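Local structure of succinate-semialdehyde dehydrogenase (NAD(P)(+)) (Marinobacter aquaeolei, 3RH9) at residues 82-87 with 112-117; 75-80 with 119-124; 107-112 with 159-164. The protein probably oxidises succinate semialdehyde to succinate using NAD+ or NADP+. One frame throughout, in Å; residues are numbered along the deposited sequence.

Contact 1. Residues 82-87 with 112-117; sequences DGLKEN and YAAGFF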
ATOM      1  N   ASP A  82      15.975 -19.626  16.189  1.00 19.63           N
ATOM      2  CA  ASP A  82      16.491 -20.710  17.009  1.00 18.67           C
ATOM      3  C   ASP A  82      15.740 -20.795  18.332  1.00 20.38           C
ATOM      4  O   ASP A  82      15.435 -21.887  18.807  1.00 22.62           O
ATOM      5  CB  ASP A  82      17.988 -20.515  17.279  1.00 20.57           C
ATOM      6  CG  ASP A  82      18.849 -20.738  16.039  1.00 20.56           C
ATOM      7  OD1 ASP A  82      18.318 -21.264  15.037  1.00 20.32           O
ATOM      8  OD2 ASP A  82      20.055 -20.386  16.069  1.00 20.89           O
ATOM      9  N   GLY A  83      15.456 -19.644  18.934  1.00 19.46           N
ATOM     10  CA  GLY A  83      14.667 -19.597  20.153  1.00 19.67           C
ATOM     11  C   GLY A  83      13.302 -20.261  19.989  1.00 21.09           C
ATOM     12  O   GLY A  83      12.877 -21.062  20.824  1.00 21.18           O
ATOM     13  N   LEU A  84      12.596 -19.939  18.913  1.00 19.56           N
ATOM     14  CA  LEU A  84      11.318 -20.589  18.689  1.00 20.26           C
ATOM     15  C   LEU A  84      11.505 -22.104  18.651  1.00 20.74           C
ATOM     16  O   LEU A  84      10.868 -22.830  19.402  1.00 20.46           O
ATOM     17  CB  LEU A  84      10.659 -20.093  17.406  1.00 17.87           C
ATOM     18  CG  LEU A  84      10.107 -18.672  17.514  1.00 18.29           C
ATOM     19  CD1 LEU A  84       9.822 -18.115  16.129  1.00 17.55           C
ATOM     20  CD2 LEU A  84       8.866 -18.619  18.406  1.00 17.99           C
ATOM     21  N   LYS A  85      12.403 -22.575  17.795  1.00 20.31           N
ATOM     22  CA  LYS A  85      12.532 -24.006  17.569  1.00 20.35           C
ATOM     23  C   LYS A  85      12.832 -24.751  18.869  1.00 22.38           C
ATOM     24  O   LYS A  85      12.362 -25.879  19.074  1.00 21.24           O
ATOM     25  CB  LYS A  85      13.602 -24.296  16.516  1.00 22.33           C
ATOM     26  CG  LYS A  85      13.194 -24.029  15.067  1.00 20.54           C
ATOM     27  CD  LYS A  85      14.367 -24.330  14.130  1.00 21.01           C
ATOM     28  CE  LYS A  85      14.187 -23.678  12.754  1.00 25.02           C
ATOM     29  NZ  LYS A  85      15.315 -23.991  11.818  1.00 23.41           N
ATOM     30  N   GLU A  86      13.611 -24.112  19.741  1.00 21.74           N
ATOM     31  CA  GLU A  86      13.991 -24.697  21.020  1.00 20.98           C
ATOM     32  C   GLU A  86      12.841 -24.796  21.997  1.00 21.68           C
ATOM     33  O   GLU A  86      12.727 -25.774  22.728  1.00 21.52           O
ATOM     34  CB  GLU A  86      15.064 -23.857  21.681  1.00 21.88           C
ATOM     35  CG  GLU A  86      16.341 -23.806  20.911  1.00 26.18           C
ATOM     36  CD  GLU A  86      17.343 -22.956  21.619  1.00 29.44           C
ATOM     37  OE1 GLU A  86      17.298 -22.948  22.868  1.00 31.26           O
ATOM     38  OE2 GLU A  86      18.158 -22.290  20.937  1.00 32.95           O
ATOM     39  N   ASN A  87      12.012 -23.762  22.044  1.00 21.42           N
ATOM     40  CA  ASN A  87      10.921 -23.731  22.998  1.00 20.30           C
ATOM     41  C   ASN A  87       9.638 -24.105  22.305  1.00 19.92           C
ATOM     42  O   ASN A  87       8.564 -23.623  22.651  1.00 20.96           O
ATOM     43  CB  ASN A  87      10.820 -22.358  23.645  1.00 19.84           C
ATOM     44  CG  ASN A  87      12.127 -21.923  24.257  1.00 20.31           C
ATOM     45  OD1 ASN A  87      12.312 -21.997  25.472  1.00 21.60           O
ATOM     46  ND2 ASN A  87      13.056 -21.494  23.414  1.00 20.15           N
ATOM     47  N   TYR A 112       6.519 -23.515  11.870  1.00 18.42           N
ATOM     48  CA  TYR A 112       6.118 -22.637  10.794  1.00 17.87           C
ATOM     49  C   TYR A 112       6.558 -21.176  11.032  1.00 18.16           C
ATOM     50  O   TYR A 112       7.086 -20.518  10.125  1.00 17.46           O
ATOM     51  CB  TYR A 112       4.611 -22.736  10.676  1.00 16.88           C
ATOM     52  CG  TYR A 112       4.003 -21.853   9.642  1.00 16.78           C
ATOM     53  CD1 TYR A 112       4.039 -22.200   8.296  1.00 17.52           C
ATOM     54  CD2 TYR A 112       3.361 -20.687  10.007  1.00 16.36           C
ATOM     55  CE1 TYR A 112       3.459 -21.400   7.338  1.00 16.91           C
ATOM     56  CE2 TYR A 112       2.774 -19.879   9.059  1.00 18.42           C
ATOM     57  CZ  TYR A 112       2.828 -20.240   7.728  1.00 17.75           C
ATOM     58  OH  TYR A 112       2.250 -19.422   6.791  1.00 20.35           O
ATOM     59  N   ALA A 113       6.332 -20.684  12.249  1.00 16.88           N
ATOM     60  CA  ALA A 113       6.747 -19.340  12.650  1.00 17.09           C
ATOM     61  C   ALA A 113       8.255 -19.150  12.522  1.00 18.09           C
ATOM     62  O   ALA A 113       8.735 -18.074  12.153  1.00 16.28           O
ATOM     63  CB  ALA A 113       6.313 -19.054  14.087  1.00 16.64           C
ATOM     64  N   ALA A 114       9.000 -20.205  12.838  1.00 19.18           N
ATOM     65  CA  ALA A 114      10.454 -20.129  12.850  1.00 17.14           C
ATOM     66  C   ALA A 114      11.007 -19.879  11.458  1.00 16.50           C
ATOM     67  O   ALA A 114      12.057 -19.276  11.312  1.00 16.40           O
ATOM     68  CB  ALA A 114      11.036 -21.398  13.433  1.00 18.09           C
ATOM     69  N   GLY A 115      10.287 -20.347  10.442  1.00 17.53           N
ATOM     70  CA  GLY A 115      10.771 -20.317   9.073  1.00 16.65           C
ATOM     71  C   GLY A 115      10.675 -18.941   8.439  1.00 16.87           C
ATOM     72  O   GLY A 115      11.272 -18.677   7.387  1.00 16.02           O
ATOM     73  N   PHE A 116       9.905 -18.064   9.070  1.00 16.06           N
ATOM     74  CA  PHE A 116       9.810 -16.694   8.600  1.00 16.97           C
ATOM     75  C   PHE A 116      11.065 -15.959   9.003  1.00 15.67           C
ATOM     76  O   PHE A 116      11.664 -15.211   8.224  1.00 15.48           O
ATOM     77  CB  PHE A 116       8.562 -16.015   9.164  1.00 16.04           C
ATOM     78  CG  PHE A 116       7.314 -16.402   8.444  1.00 16.99           C
ATOM     79  CD1 PHE A 116       7.027 -15.861   7.198  1.00 16.28           C
ATOM     80  CD2 PHE A 116       6.444 -17.342   8.983  1.00 17.67           C
ATOM     81  CE1 PHE A 116       5.889 -16.224   6.513  1.00 16.31           C
ATOM     82  CE2 PHE A 116       5.292 -17.712   8.295  1.00 18.20           C
ATOM     83  CZ  PHE A 116       5.021 -17.153   7.052  1.00 17.18           C
ATOM     84  N   PHE A 117      11.471 -16.202  10.235  1.00 15.57           N
ATOM     85  CA  PHE A 117      12.688 -15.624  10.754  1.00 15.35           C
ATOM     86  C   PHE A 117      13.888 -16.165  10.002  1.00 15.41           C
ATOM     87  O   PHE A 117      14.821 -15.433   9.688  1.00 15.63           O
ATOM     88  CB  PHE A 117      12.773 -15.878  12.251  1.00 14.82           C
ATOM     89  CG  PHE A 117      11.900 -14.963  13.044  1.00 14.75           C
ATOM     90  CD1 PHE A 117      10.689 -15.392  13.521  1.00 15.67           C
ATOM     91  CD2 PHE A 117      12.280 -13.651  13.273  1.00 14.83           C
ATOM     92  CE1 PHE A 117       9.883 -14.535  14.245  1.00 17.16           C
ATOM     93  CE2 PHE A 117      11.481 -12.794  13.982  1.00 14.61           C
ATOM     94  CZ  PHE A 117      10.286 -13.230  14.474  1.00 15.91           C
TER
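Leu84 meets Ala114 where helices 70-86 and 103-123 run side by side, and its side chain can be followed atom by atom into the interface. CB of Leu84 lies 4.2 Å from CB of Ala114, the first apolar step across. With CG placed beside the backbone N (chi1 -73°) and the branch then extended, Leu84 CD1 is carried over the backbone of the opposing helix, 3.9 Å from CA of Ala114. Leu84 CD1 also reaches CB of Ala113 at 4.2 Å and, on another flank, CD1 of Phe117 at 3.9 Å; the leucine and phenylalanine side chains cross at about a right angle. The other methyl, CD2, turns to Ile161. Lys85 covers the outer margin with its aliphatic part: its CG passes 3.8 Å from CB of Ala114, while the extended chain follows the helix surface. Gly83 O accepts hydrogen bonds from both N and ND2 of Asn87, the first residue past the helix. The small alanines are consistent with the 8.7 Å approach of the segment axes, and the 166° between their directions is that of a nearly antiparallel helix pair, joined by apolar contacts, one of them from the aliphatic part of Lys85.

Contact 2. Residues 75-80 with 119-124; sequences KWLEDI and YCAKHI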
ATOM      1  N   LYS A  75      21.604 -11.391  13.083  1.00 17.16           N
ATOM      2  CA  LYS A  75      21.810 -12.213  14.268  1.00 18.53           C
ATOM      3  C   LYS A  75      20.542 -12.318  15.126  1.00 18.41           C
ATOM      4  O   LYS A  75      20.241 -13.397  15.656  1.00 18.02           O
ATOM      5  CB  LYS A  75      22.988 -11.671  15.096  1.00 19.26           C
ATOM      6  CG  LYS A  75      23.450 -12.582  16.223  1.00 20.00           C
ATOM      7  CD  LYS A  75      23.722 -14.001  15.697  1.00 24.18           C
ATOM      8  CE  LYS A  75      24.767 -14.758  16.533  1.00 23.67           C
ATOM      9  NZ  LYS A  75      24.394 -14.840  17.978  1.00 26.00           N
ATOM     10  N   TRP A  76      19.811 -11.208  15.264  1.00 16.90           N
ATOM     11  CA  TRP A  76      18.526 -11.216  15.978  1.00 17.15           C
ATOM     12  C   TRP A  76      17.566 -12.251  15.386  1.00 17.14           C
ATOM     13  O   TRP A  76      17.018 -13.095  16.091  1.00 15.95           O
ATOM     14  CB  TRP A  76      17.822  -9.871  15.861  1.00 16.77           C
ATOM     15  CG  TRP A  76      18.563  -8.696  16.345  1.00 16.43           C
ATOM     16  CD1 TRP A  76      19.594  -8.687  17.213  1.00 16.15           C
ATOM     17  CD2 TRP A  76      18.287  -7.322  16.026  1.00 17.00           C
ATOM     18  NE1 TRP A  76      20.008  -7.402  17.441  1.00 16.59           N
ATOM     19  CE2 TRP A  76      19.219  -6.541  16.726  1.00 17.24           C
ATOM     20  CE3 TRP A  76      17.344  -6.680  15.208  1.00 16.17           C
ATOM     21  CZ2 TRP A  76      19.244  -5.139  16.637  1.00 18.73           C
ATOM     22  CZ3 TRP A  76      17.366  -5.288  15.121  1.00 16.19           C
ATOM     23  CH2 TRP A  76      18.307  -4.536  15.833  1.00 18.14           C
ATOM     24  N   LEU A  77      17.334 -12.134  14.081  1.00 16.76           N
ATOM     25  CA  LEU A  77      16.447 -13.038  13.369  1.00 16.70           C
ATOM     26  C   LEU A  77      16.892 -14.465  13.617  1.00 16.78           C
ATOM     27  O   LEU A  77      16.086 -15.324  13.988  1.00 16.22           O
ATOM     28  CB  LEU A  77      16.454 -12.728  11.865  1.00 16.53           C
ATOM     29  CG  LEU A  77      16.035 -11.301  11.485  1.00 15.32           C
ATOM     30  CD1 LEU A  77      16.331 -10.958  10.041  1.00 14.21           C
ATOM     31  CD2 LEU A  77      14.567 -11.118  11.789  1.00 16.10           C
ATOM     32  N   GLU A  78      18.187 -14.709  13.429  1.00 17.24           N
ATOM     33  CA  GLU A  78      18.742 -16.054  13.586  1.00 17.87           C
ATOM     34  C   GLU A  78      18.523 -16.595  14.995  1.00 18.52           C
ATOM     35  O   GLU A  78      18.092 -17.742  15.164  1.00 18.37           O
ATOM     36  CB  GLU A  78      20.221 -16.075  13.222  1.00 17.78           C
ATOM     37  CG  GLU A  78      20.489 -16.296  11.742  1.00 18.77           C
ATOM     38  CD  GLU A  78      21.891 -15.855  11.323  1.00 21.56           C
ATOM     39  OE1 GLU A  78      22.704 -15.451  12.197  1.00 19.99           O
ATOM     40  OE2 GLU A  78      22.173 -15.903  10.106  1.00 22.60           O
ATOM     41  N   ASP A  79      18.819 -15.762  15.995  1.00 17.43           N
ATOM     42  CA  ASP A  79      18.577 -16.107  17.385  1.00 17.41           C
ATOM     43  C   ASP A  79      17.088 -16.386  17.646  1.00 17.16           C
ATOM     44  O   ASP A  79      16.745 -17.389  18.259  1.00 17.81           O
ATOM     45  CB  ASP A  79      19.083 -15.005  18.326  1.00 18.43           C
ATOM     46  CG  ASP A  79      20.608 -14.943  18.417  1.00 21.31           C
ATOM     47  OD1 ASP A  79      21.298 -15.807  17.815  1.00 19.91           O
ATOM     48  OD2 ASP A  79      21.115 -14.013  19.105  1.00 21.12           O
ATOM     49  N   ILE A  80      16.210 -15.496  17.196  1.00 15.81           N
ATOM     50  CA  ILE A  80      14.779 -15.714  17.373  1.00 17.10           C
ATOM     51  C   ILE A  80      14.321 -17.010  16.699  1.00 16.86           C
ATOM     52  O   ILE A  80      13.590 -17.797  17.288  1.00 16.24           O
ATOM     53  CB  ILE A  80      13.942 -14.537  16.859  1.00 16.38           C
ATOM     54  CG1 ILE A  80      14.170 -13.300  17.733  1.00 18.12           C
ATOM     55  CG2 ILE A  80      12.481 -14.893  16.858  1.00 15.44           C
ATOM     56  CD1 ILE A  80      13.689 -12.000  17.112  1.00 15.92           C
ATOM     57  N   TYR A 119      13.830 -17.229   6.958  1.00 16.21           N
ATOM     58  CA  TYR A 119      13.816 -16.770   5.594  1.00 15.46           C
ATOM     59  C   TYR A 119      14.277 -15.321   5.532  1.00 15.82           C
ATOM     60  O   TYR A 119      14.974 -14.920   4.601  1.00 16.27           O
ATOM     61  CB  TYR A 119      12.444 -16.947   4.968  1.00 15.16           C
ATOM     62  CG  TYR A 119      12.390 -16.321   3.614  1.00 15.87           C
ATOM     63  CD1 TYR A 119      12.030 -14.988   3.468  1.00 14.37           C
ATOM     64  CD2 TYR A 119      12.739 -17.047   2.476  1.00 15.99           C
ATOM     65  CE1 TYR A 119      12.003 -14.400   2.224  1.00 15.83           C
ATOM     66  CE2 TYR A 119      12.710 -16.460   1.216  1.00 15.67           C
ATOM     67  CZ  TYR A 119      12.344 -15.136   1.106  1.00 15.79           C
ATOM     68  OH  TYR A 119      12.304 -14.539  -0.125  1.00 17.85           O
ATOM     69  N   CYS A 120      13.912 -14.543   6.541  1.00 16.19           N
ATOM     70  CA  CYS A 120      14.324 -13.145   6.596  1.00 15.74           C
ATOM     71  C   CYS A 120      15.800 -12.954   6.896  1.00 14.83           C
ATOM     72  O   CYS A 120      16.409 -11.985   6.449  1.00 14.55           O
ATOM     73  CB  CYS A 120      13.478 -12.381   7.607  1.00 16.00           C
ATOM     74  SG  CYS A 120      11.926 -11.853   6.905  1.00 14.51           S
ATOM     75  N   ALA A 121      16.379 -13.870   7.658  1.00 15.40           N
ATOM     76  CA  ALA A 121      17.818 -13.831   7.882  1.00 15.63           C
ATOM     77  C   ALA A 121      18.560 -14.120   6.569  1.00 16.19           C
ATOM     78  O   ALA A 121      19.495 -13.406   6.199  1.00 15.66           O
ATOM     79  CB  ALA A 121      18.220 -14.805   8.969  1.00 14.92           C
ATOM     80  N   LYS A 122      18.132 -15.153   5.854  1.00 15.05           N
ATOM     81  CA  LYS A 122      18.780 -15.467   4.594  1.00 15.34           C
ATOM     82  C   LYS A 122      18.639 -14.351   3.581  1.00 15.02           C
ATOM     83  O   LYS A 122      19.552 -14.105   2.809  1.00 17.74           O
ATOM     84  CB  LYS A 122      18.265 -16.777   4.007  1.00 16.75           C
ATOM     85  CG  LYS A 122      18.693 -17.987   4.816  1.00 19.09           C
ATOM     86  CD  LYS A 122      17.922 -19.242   4.421  1.00 18.91           C
ATOM     87  CE  LYS A 122      18.265 -20.395   5.366  1.00 19.55           C
ATOM     88  NZ  LYS A 122      17.643 -21.662   4.893  1.00 23.48           N
ATOM     89  N   HIS A 123      17.521 -13.645   3.588  1.00 15.30           N
ATOM     90  CA  HIS A 123      17.272 -12.668   2.520  1.00 15.50           C
ATOM     91  C   HIS A 123      17.324 -11.194   2.916  1.00 15.41           C
ATOM     92  O   HIS A 123      17.008 -10.325   2.113  1.00 15.78           O
ATOM     93  CB  HIS A 123      15.951 -12.976   1.831  1.00 14.58           C
ATOM     94  CG  HIS A 123      15.908 -14.340   1.224  1.00 16.01           C
ATOM     95  ND1 HIS A 123      16.292 -14.584  -0.075  1.00 15.23           N
ATOM     96  CD2 HIS A 123      15.562 -15.537   1.750  1.00 15.91           C
ATOM     97  CE1 HIS A 123      16.157 -15.873  -0.334  1.00 16.01           C
ATOM     98  NE2 HIS A 123      15.715 -16.473   0.753  1.00 16.52           N
ATOM     99  N   ILE A 124      17.734 -10.920   4.144  1.00 15.28           N
ATOM    100  CA  ILE A 124      17.824  -9.556   4.630  1.00 15.27           C
ATOM    101  C   ILE A 124      18.620  -8.648   3.668  1.00 16.82           C
ATOM    102  O   ILE A 124      18.411  -7.425   3.626  1.00 17.01           O
ATOM    103  CB  ILE A 124      18.436  -9.534   6.045  1.00 15.01           C
ATOM    104  CG1 ILE A 124      18.331  -8.145   6.665  1.00 15.28           C
ATOM    105  CG2 ILE A 124      19.887 -10.013   6.019  1.00 15.35           C
ATOM    106  CD1 ILE A 124      18.682  -8.123   8.149  1.00 15.15           C
TER
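Leu77 and Ala121 supply most of the surface buried here, and they also form the closest backbone pair, their CA atoms 5.7 Å apart. CB of Leu77 rests 4.0 Å from CB of Ala121, so the two side chains begin to touch at their roots. Beyond that point the leucine CG stands beside its own backbone N (chi1 -59°) and sends CD1 onward over the opposing backbone. There Leu77 CD1 comes to 3.7 Å from the carbonyl O of Cys120, a van der Waals contact of the methyl with the polar peptide oxygen, and meets CB of the same cysteine at 4.0 Å. A third neighbour, CD1 of Ile124, approaches Leu77 CD1 to 4.1 Å, so this methyl lies against Cys120 and Ile124 of segment 119-124. Ala121 is approached from a second direction by Glu78, whose CG lies 3.9 Å from the alanine CB; the acid contributes methylene surface to the contact. The helices are antiparallel in sense, with a signed crossing angle of -153°. Leu172 of helix 162-174 also packs on Leu77, and Ser169 of that helix touches Cys120. Arg74, about one turn before Leu77, donates to Ala121 O, while the far side of helix 103-123 faces the second subunit, whose Glu134 packs on Tyr119 and His123.

Contact 3. Residues 107-112 with 159-164; sequences QGEVDY and FPIGMI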
ATOM      1  N   GLN A 107       2.546 -27.218  18.013  1.00 22.25           N
ATOM      2  CA  GLN A 107       3.992 -27.268  17.923  1.00 20.65           C
ATOM      3  C   GLN A 107       4.428 -26.989  16.512  1.00 19.29           C
ATOM      4  O   GLN A 107       5.376 -26.244  16.286  1.00 20.14           O
ATOM      5  CB  GLN A 107       4.515 -28.619  18.390  1.00 21.98           C
ATOM      6  CG  GLN A 107       4.400 -28.802  19.892  1.00 23.90           C
ATOM      7  CD  GLN A 107       4.895 -30.154  20.345  1.00 24.85           C
ATOM      8  OE1 GLN A 107       5.649 -30.816  19.639  1.00 27.26           O
ATOM      9  NE2 GLN A 107       4.468 -30.574  21.523  1.00 25.82           N
ATOM     10  N   GLY A 108       3.727 -27.589  15.562  1.00 18.81           N
ATOM     11  CA  GLY A 108       4.007 -27.362  14.163  1.00 16.90           C
ATOM     12  C   GLY A 108       3.900 -25.899  13.785  1.00 18.58           C
ATOM     13  O   GLY A 108       4.604 -25.456  12.872  1.00 19.45           O
ATOM     14  N   GLU A 109       3.023 -25.155  14.469  1.00 18.11           N
ATOM     15  CA  GLU A 109       2.829 -23.737  14.174  1.00 17.88           C
ATOM     16  C   GLU A 109       4.056 -22.957  14.604  1.00 18.60           C
ATOM     17  O   GLU A 109       4.444 -21.967  13.974  1.00 18.27           O
ATOM     18  CB  GLU A 109       1.576 -23.151  14.845  1.00 18.74           C
ATOM     19  CG  GLU A 109       1.387 -21.635  14.535  1.00 20.39           C
ATOM     20  CD  GLU A 109       0.176 -20.985  15.226  1.00 22.38           C
ATOM     21  OE1 GLU A 109      -0.778 -21.710  15.582  1.00 22.94           O
ATOM     22  OE2 GLU A 109       0.169 -19.742  15.405  1.00 21.44           O
ATOM     23  N   VAL A 110       4.669 -23.411  15.689  1.00 19.72           N
ATOM     24  CA  VAL A 110       5.916 -22.833  16.156  1.00 17.67           C
ATOM     25  C   VAL A 110       6.998 -23.079  15.117  1.00 16.89           C
ATOM     26  O   VAL A 110       7.813 -22.206  14.862  1.00 17.03           O
ATOM     27  CB  VAL A 110       6.318 -23.419  17.498  1.00 17.12           C
ATOM     28  CG1 VAL A 110       7.683 -22.933  17.874  1.00 19.92           C
ATOM     29  CG2 VAL A 110       5.304 -23.031  18.548  1.00 16.87           C
ATOM     30  N   ASP A 111       6.983 -24.254  14.496  1.00 15.83           N
ATOM     31  CA  ASP A 111       7.955 -24.567  13.457  1.00 17.02           C
ATOM     32  C   ASP A 111       7.770 -23.615  12.291  1.00 18.85           C
ATOM     33  O   ASP A 111       8.719 -22.998  11.788  1.00 17.11           O
ATOM     34  CB  ASP A 111       7.772 -25.994  12.956  1.00 17.24           C
ATOM     35  CG  ASP A 111       8.277 -27.033  13.944  1.00 18.93           C
ATOM     36  OD1 ASP A 111       8.897 -26.638  14.959  1.00 19.73           O
ATOM     37  OD2 ASP A 111       8.058 -28.241  13.692  1.00 17.70           O
ATOM     38  N   TYR A 112       6.519 -23.515  11.870  1.00 18.42           N
ATOM     39  CA  TYR A 112       6.118 -22.637  10.794  1.00 17.87           C
ATOM     40  C   TYR A 112       6.558 -21.176  11.032  1.00 18.16           C
ATOM     41  O   TYR A 112       7.086 -20.518  10.125  1.00 17.46           O
ATOM     42  CB  TYR A 112       4.611 -22.736  10.676  1.00 16.88           C
ATOM     43  CG  TYR A 112       4.003 -21.853   9.642  1.00 16.78           C
ATOM     44  CD1 TYR A 112       4.039 -22.200   8.296  1.00 17.52           C
ATOM     45  CD2 TYR A 112       3.361 -20.687  10.007  1.00 16.36           C
ATOM     46  CE1 TYR A 112       3.459 -21.400   7.338  1.00 16.91           C
ATOM     47  CE2 TYR A 112       2.774 -19.879   9.059  1.00 18.42           C
ATOM     48  CZ  TYR A 112       2.828 -20.240   7.728  1.00 17.75           C
ATOM     49  OH  TYR A 112       2.250 -19.422   6.791  1.00 20.35           O
ATOM     50  N   PHE A 159      -3.807 -17.498  14.658  1.00 19.88           N
ATOM     51  CA  PHE A 159      -2.450 -18.029  14.748  1.00 20.85           C
ATOM     52  C   PHE A 159      -1.658 -17.247  15.769  1.00 20.72           C
ATOM     53  O   PHE A 159      -0.949 -16.301  15.426  1.00 20.70           O
ATOM     54  CB  PHE A 159      -1.753 -17.999  13.393  1.00 21.76           C
ATOM     55  CG  PHE A 159      -2.251 -19.036  12.446  1.00 21.49           C
ATOM     56  CD1 PHE A 159      -3.150 -18.706  11.451  1.00 21.74           C
ATOM     57  CD2 PHE A 159      -1.829 -20.353  12.560  1.00 23.72           C
ATOM     58  CE1 PHE A 159      -3.623 -19.670  10.572  1.00 23.63           C
ATOM     59  CE2 PHE A 159      -2.298 -21.327  11.684  1.00 26.00           C
ATOM     60  CZ  PHE A 159      -3.200 -20.979  10.684  1.00 23.91           C
ATOM     61  N   PRO A 160      -1.793 -17.635  17.041  1.00 20.48           N
ATOM     62  CA  PRO A 160      -1.177 -16.884  18.140  1.00 19.96           C
ATOM     63  C   PRO A 160       0.346 -16.735  17.990  1.00 19.04           C
ATOM     64  O   PRO A 160       0.895 -15.759  18.493  1.00 20.88           O
ATOM     65  CB  PRO A 160      -1.546 -17.710  19.377  1.00 20.07           C
ATOM     66  CG  PRO A 160      -2.780 -18.473  18.964  1.00 19.03           C
ATOM     67  CD  PRO A 160      -2.560 -18.796  17.519  1.00 18.74           C
ATOM     68  N   ILE A 161       1.013 -17.660  17.305  1.00 18.99           N
ATOM     69  CA  ILE A 161       2.437 -17.485  17.023  1.00 18.46           C
ATOM     70  C   ILE A 161       2.775 -17.307  15.541  1.00 17.12           C
ATOM     71  O   ILE A 161       3.737 -16.654  15.208  1.00 17.17           O
ATOM     72  CB  ILE A 161       3.312 -18.604  17.623  1.00 17.38           C
ATOM     73  CG1 ILE A 161       4.696 -18.054  17.963  1.00 18.45           C
ATOM     74  CG2 ILE A 161       3.450 -19.764  16.671  1.00 17.48           C
ATOM     75  CD1 ILE A 161       4.703 -16.957  19.021  1.00 16.73           C
ATOM     76  N   GLY A 162       1.991 -17.890  14.650  1.00 18.01           N
ATOM     77  CA  GLY A 162       2.277 -17.779  13.228  1.00 19.20           C
ATOM     78  C   GLY A 162       2.138 -16.367  12.672  1.00 19.45           C
ATOM     79  O   GLY A 162       3.032 -15.873  11.980  1.00 16.97           O
HETATM   80  N   MSE A 163       1.012 -15.721  12.971  1.00 18.68           N
HETATM   81  CA  MSE A 163       0.777 -14.363  12.508  1.00 19.59           C
HETATM   82  C   MSE A 163       1.934 -13.447  12.871  1.00 18.63           C
HETATM   83  O   MSE A 163       2.612 -12.913  11.992  1.00 18.18           O
HETATM   84  CB  MSE A 163      -0.523 -13.791  13.083  1.00 21.13           C
HETATM   85  CG  MSE A 163      -1.776 -14.428  12.528  1.00 24.42           C
HETATM   86 SE   MSE A 163      -1.617 -14.732  10.598  1.00 64.24          SE
HETATM   87  CE  MSE A 163      -3.425 -15.460  10.314  1.00 27.96           C
ATOM     88  N   ILE A 164       2.158 -13.262  14.167  1.00 17.35           N
ATOM     89  CA  ILE A 164       3.170 -12.326  14.611  1.00 16.35           C
ATOM     90  C   ILE A 164       4.522 -12.599  13.944  1.00 15.70           C
ATOM     91  O   ILE A 164       5.279 -11.671  13.680  1.00 14.50           O
ATOM     92  CB  ILE A 164       3.325 -12.348  16.130  1.00 16.92           C
ATOM     93  CG1 ILE A 164       4.120 -11.121  16.587  1.00 16.83           C
ATOM     94  CG2 ILE A 164       3.998 -13.637  16.558  1.00 16.68           C
ATOM     95  CD1 ILE A 164       3.656  -9.811  15.962  1.00 15.89           C
TER
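Glu109 reaches from helix 103-123 to the backbone of Ile161 and Gly162, where one carboxylate oxygen answers two N-H groups. Its CG stands opposite the backbone N (chi1 179°) and the chain is extended, which delivers OE2 to the start of helix 162-174. Gly162 N donates to the anti lone pair of Glu109 OE2 at 2.7 Å, fairly straight (161°). Ile161 N donates to Glu109 OE2 at 2.9 Å, less straight and from above the carboxylate plane. OE1 is paired with Lys101 in a salt bridge. This lysine and the helix N-terminus would be expected to favour the ionised acid. The edge of the Phe159 ring meets the carboxylate, CD2 lying 3.4 Å from Glu109 CD, and CG2 of Val110 and CG2 of Ile161 add an apolar touch. With an alanine in place of this glutamate, both N-H groups would probably be left without this acceptor and Lys101 without its anionic mate. Phe159 and Pro160 end the family's Pro-Trp-Asn-Phe-Pro signature, about 7 Å separating the side chains of Phe159 and Glu256, the predicted active-site residue. The contact ties helix 103-123 to the turn from strand 151-154 into helix 162-174, in the beta-alpha-beta crossover to strand 178-181.

In the fold
Helix 103-123 runs through all three contacts, but its partners change. Contacts 1 and 2 are two levels of one interface with helix 70-86, joined by Phe117, whose CZ lies 3.6 Å from CG2 of Ile80; both are buried and largely apolar, and Lys85 and Glu78 touch through their aliphatic parts. Contact 3, nearest the centre of the chain, brings in a different element, the loop that starts helix 162-174, and depends on a buried carboxylate gripping backbone N-H groups. Contacts 1 and 3 adjoin, Ala113 CB lying 3.7 Å from Ile161 O. Contacts 2 and 3 do not touch: contact 2 has the subunit boundary beside it, contact 3 the predicted active site.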